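70 kDa protein (Xanthomonas sp., PDB 4B2N) cleaves the polyisoprene of natural rubber with dioxygen, as a c-type diheme dioxygenase that works processively along the polymer. Local coordinates at residues A[105-110]-A[334-339]. Residues are numbered along the deposited sequence; the frame is centred on the assembly and turned at random. Where two conformers were deposited one is given.
Sequences RQFFQP and DEFEDI. With HEC (heme c), chain C.
R105 and E335 form a side-on salt bridge: NE of R105 lies 2.8 Å from OE2 of E335, and NH2 of R105 lies 3.0 Å from OE1 of E335 in a nearly straight bond (169°). Guanidinium and carboxylate planes differ by 23°; both oxygens are met on their syn sides, somewhat out of the carboxylate plane, in a bidentate pair. R105 bends at chi2 and chi3, whereas E335 is extended beyond CG. D179 also pairs with NH2 of R105, so this guanidinium serves two acids. CE1 of F107 lies 3.5 Å above the guanidinium plane of R105. CB of R105 lies over the rim of one F107 face, CE1 of F336 over the rim of the opposite one, 3.6 Å from CD1 of F107. With centroids 4.8 Å apart and planes at 64°, F336 presents its edge to F107 in a T-shaped pair. CD1 of I339 comes 3.6 Å from CE2 of F107. F108 turns instead to heme c, its CE2 3.9 Å from the heme methyl CMC; F336 and I339 reach the same heme, so the contact builds part of the pocket wall. Loop 105-110 links helix 88-104, whose N101 touches F107 and I339, to strand 112-113, with F108 on strand 186-189 and F336 on helix 312-319.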
loop_
_atom_site.group_PDB
_atom_site.type_symbol
_atom_site.label_atom_id
_atom_site.label_comp_id
_atom_site.label_asym_id
_atom_site.label_seq_id
_atom_site.Cartn_x
_atom_site.Cartn_y
_atom_site.Cartn_z
ATOM N N ARG A 105 -7.246 -15.415 -7.636
ATOM C CA ARG A 105 -6.542 -16.340 -6.705
ATOM C C ARG A 105 -6.812 -15.931 -5.271
ATOM O O ARG A 105 -6.655 -14.764 -4.921
ATOM C CB ARG A 105 -5.019 -16.330 -7.035
ATOM C CG ARG A 105 -4.770 -17.175 -8.271
ATOM C CD ARG A 105 -4.696 -18.662 -7.860
ATOM N NE ARG A 105 -3.422 -18.955 -7.175
ATOM C CZ ARG A 105 -3.280 -19.446 -5.950
ATOM N NH1 ARG A 105 -4.347 -19.717 -5.198
ATOM N NH2 ARG A 105 -2.062 -19.692 -5.446
ATOM N N GLN A 106 -7.185 -16.886 -4.424
ATOM C CA GLN A 106 -7.314 -16.574 -2.997
ATOM C C GLN A 106 -5.949 -16.694 -2.281
ATOM O O GLN A 106 -5.521 -17.769 -1.872
ATOM C CB GLN A 106 -8.337 -17.457 -2.313
ATOM C CG GLN A 106 -8.658 -16.903 -0.902
ATOM C CD GLN A 106 -10.043 -17.278 -0.477
ATOM O OE1 GLN A 106 -10.902 -16.408 -0.183
ATOM N NE2 GLN A 106 -10.298 -18.560 -0.481
ATOM N N PHE A 107 -5.269 -15.583 -2.165
ATOM C CA PHE A 107 -3.985 -15.500 -1.496
ATOM C C PHE A 107 -4.201 -15.167 -0.023
ATOM O O PHE A 107 -3.699 -15.874 0.864
ATOM C CB PHE A 107 -3.193 -14.343 -2.116
ATOM C CG PHE A 107 -2.734 -14.634 -3.515
ATOM C CD1 PHE A 107 -1.939 -15.780 -3.785
ATOM C CD2 PHE A 107 -3.103 -13.801 -4.561
ATOM C CE1 PHE A 107 -1.536 -16.104 -5.088
ATOM C CE2 PHE A 107 -2.664 -14.092 -5.876
ATOM C CZ PHE A 107 -1.901 -15.256 -6.118
ATOM N N PHE A 108 -4.931 -14.074 0.195
ATOM C CA PHE A 108 -5.182 -13.468 1.531
ATOM C C PHE A 108 -6.048 -14.405 2.354
ATOM O O PHE A 108 -6.943 -15.094 1.837
ATOM C CB PHE A 108 -5.829 -12.096 1.287
ATOM C CG PHE A 108 -6.187 -11.310 2.535
ATOM C CD1 PHE A 108 -7.346 -11.630 3.304
ATOM C CD2 PHE A 108 -5.415 -10.257 2.943
ATOM C CE1 PHE A 108 -7.686 -10.907 4.478
ATOM C CE2 PHE A 108 -5.785 -9.505 4.076
ATOM C CZ PHE A 108 -6.916 -9.822 4.823
ATOM N N GLN A 109 -5.695 -14.549 3.622
ATOM C CA GLN A 109 -6.450 -15.314 4.616
ATOM C C GLN A 109 -7.980 -15.319 4.453
ATOM O O GLN A 109 -8.573 -14.302 4.630
ATOM C CB GLN A 109 -6.086 -14.725 6.011
ATOM C CG GLN A 109 -6.778 -15.491 7.142
ATOM C CD GLN A 109 -6.391 -16.921 7.151
ATOM O OE1 GLN A 109 -5.180 -17.259 7.292
ATOM N NE2 GLN A 109 -7.378 -17.800 7.092
ATOM N N PRO A 110 -8.620 -16.496 4.216
ATOM C CA PRO A 110 -10.089 -16.504 4.152
ATOM C C PRO A 110 -10.697 -16.088 5.479
ATOM O O PRO A 110 -10.162 -16.455 6.540
ATOM C CB PRO A 110 -10.414 -17.979 3.913
ATOM C CG PRO A 110 -9.278 -18.466 3.059
ATOM C CD PRO A 110 -8.053 -17.732 3.631
ATOM N N ASP A 334 6.618 -17.520 -7.834
ATOM C CA ASP A 334 6.395 -17.337 -9.289
ATOM C C ASP A 334 5.125 -16.479 -9.521
ATOM O O ASP A 334 5.127 -15.562 -10.368
ATOM C CB ASP A 334 6.240 -18.684 -10.066
ATOM C CG ASP A 334 7.481 -19.570 -10.041
ATOM O OD1 ASP A 334 8.544 -19.154 -9.559
ATOM O OD2 ASP A 334 7.396 -20.710 -10.569
ATOM N N GLU A 335 4.039 -16.777 -8.792
ATOM C CA GLU A 335 2.789 -16.026 -8.960
ATOM C C GLU A 335 2.962 -14.553 -8.629
ATOM O O GLU A 335 2.427 -13.630 -9.308
ATOM C CB GLU A 335 1.697 -16.656 -8.108
ATOM C CG GLU A 335 1.225 -17.934 -8.770
ATOM C CD GLU A 335 0.220 -18.695 -7.894
ATOM O OE1 GLU A 335 0.552 -19.068 -6.755
ATOM O OE2 GLU A 335 -0.894 -18.974 -8.382
ATOM N N PHE A 336 3.814 -14.319 -7.643
ATOM C CA PHE A 336 4.062 -12.928 -7.239
ATOM C C PHE A 336 4.993 -12.132 -8.127
ATOM O O PHE A 336 4.853 -10.915 -8.305
ATOM C CB PHE A 336 4.376 -12.888 -5.775
ATOM C CG PHE A 336 3.118 -12.868 -4.943
ATOM C CD1 PHE A 336 2.368 -14.056 -4.729
ATOM C CD2 PHE A 336 2.685 -11.675 -4.349
ATOM C CE1 PHE A 336 1.163 -14.014 -3.974
ATOM C CE2 PHE A 336 1.490 -11.638 -3.592
ATOM C CZ PHE A 336 0.723 -12.774 -3.434
ATOM N N GLU A 337 5.951 -12.801 -8.733
ATOM C CA GLU A 337 6.763 -12.167 -9.797
ATOM C C GLU A 337 5.800 -11.746 -10.982
ATOM O O GLU A 337 5.929 -10.709 -11.543
ATOM C CB GLU A 337 7.790 -13.222 -10.326
ATOM C CG GLU A 337 8.888 -13.523 -9.328
ATOM C CD GLU A 337 9.910 -12.386 -9.162
ATOM O OE1 GLU A 337 9.802 -11.274 -9.759
ATOM O OE2 GLU A 337 10.903 -12.619 -8.430
ATOM N N ASP A 338 4.801 -12.551 -11.291
ATOM C CA ASP A 338 3.828 -12.193 -12.335
ATOM C C ASP A 338 2.931 -11.029 -11.858
ATOM O O ASP A 338 2.707 -10.076 -12.600
ATOM C CB ASP A 338 2.928 -13.412 -12.654
ATOM C CG ASP A 338 3.626 -14.507 -13.499
ATOM O OD1 ASP A 338 4.645 -14.226 -14.151
ATOM O OD2 ASP A 338 3.110 -15.682 -13.510
ATOM N N ILE A 339 2.455 -11.070 -10.593
ATOM C CA ILE A 339 1.758 -9.908 -10.014
ATOM C C ILE A 339 2.630 -8.638 -10.138
ATOM O O ILE A 339 2.183 -7.626 -10.629
ATOM C CB ILE A 339 1.235 -10.166 -8.555
ATOM C CG1 ILE A 339 0.118 -11.290 -8.525
ATOM C CG2 ILE A 339 0.885 -8.794 -7.925
ATOM C CD1 ILE A 339 -0.145 -11.837 -7.132
HETATM FE FE HEC C . -0.275 -3.945 -0.154
HETATM C CHA HEC C . 2.403 -1.730 0.160
HETATM C CHB HEC C . 1.255 -5.410 -2.960
HETATM C CHC HEC C . -2.536 -6.647 -0.126
HETATM C CHD HEC C . -2.065 -2.227 2.118
HETATM N NA HEC C . 1.389 -3.699 -1.133
HETATM C C1A HEC C . 2.319 -2.626 -0.982
HETATM C C2A HEC C . 3.281 -2.538 -2.070
HETATM C C3A HEC C . 2.990 -3.590 -2.987
HETATM C C4A HEC C . 1.821 -4.256 -2.398
HETATM C CMA HEC C . 3.678 -3.877 -4.306
HETATM C CAA HEC C . 4.436 -1.524 -2.271
HETATM C CBA HEC C . 3.791 -0.251 -2.824
HETATM C CGA HEC C . 4.769 0.907 -2.906
HETATM O O1A HEC C . 5.560 1.194 -1.942
HETATM O O2A HEC C . 4.659 1.574 -3.938
HETATM N NB HEC C . -0.484 -5.675 -1.226
HETATM C C1B HEC C . 0.125 -6.064 -2.352
HETATM C C2B HEC C . -0.322 -7.328 -2.917
HETATM C C3B HEC C . -1.404 -7.695 -2.088
HETATM C C4B HEC C . -1.477 -6.599 -1.129
HETATM C CMB HEC C . 0.320 -7.941 -4.096
HETATM C CAB HEC C . -2.256 -8.937 -2.104
HETATM C CBB HEC C . -1.553 -10.146 -1.857
HETATM N NC HEC C . -1.977 -4.425 0.741
HETATM C C1C HEC C . -2.817 -5.525 0.737
HETATM C C2C HEC C . -4.021 -5.356 1.588
HETATM C C3C HEC C . -3.827 -4.051 2.257
HETATM C C4C HEC C . -2.573 -3.528 1.722
HETATM C CMC HEC C . -5.108 -6.415 1.738
HETATM C CAC HEC C . -4.697 -3.374 3.271
HETATM C CBC HEC C . -5.260 -4.166 4.277
HETATM N ND HEC C . 0.133 -2.283 0.950
HETATM C C1D HEC C . -0.717 -1.744 1.822
HETATM C C2D HEC C . -0.220 -0.565 2.456
HETATM C C3D HEC C . 1.086 -0.435 1.891
HETATM C C4D HEC C . 1.216 -1.568 0.982
HETATM C CMD HEC C . -0.836 0.349 3.453
HETATM C CAD HEC C . 2.082 0.584 2.320
HETATM C CBD HEC C . 2.601 -0.111 3.639
HETATM C CGD HEC C . 3.567 0.811 4.346
HETATM O O1D HEC C . 3.206 1.461 5.360
HETATM O O2D HEC C . 4.709 0.953 3.793
#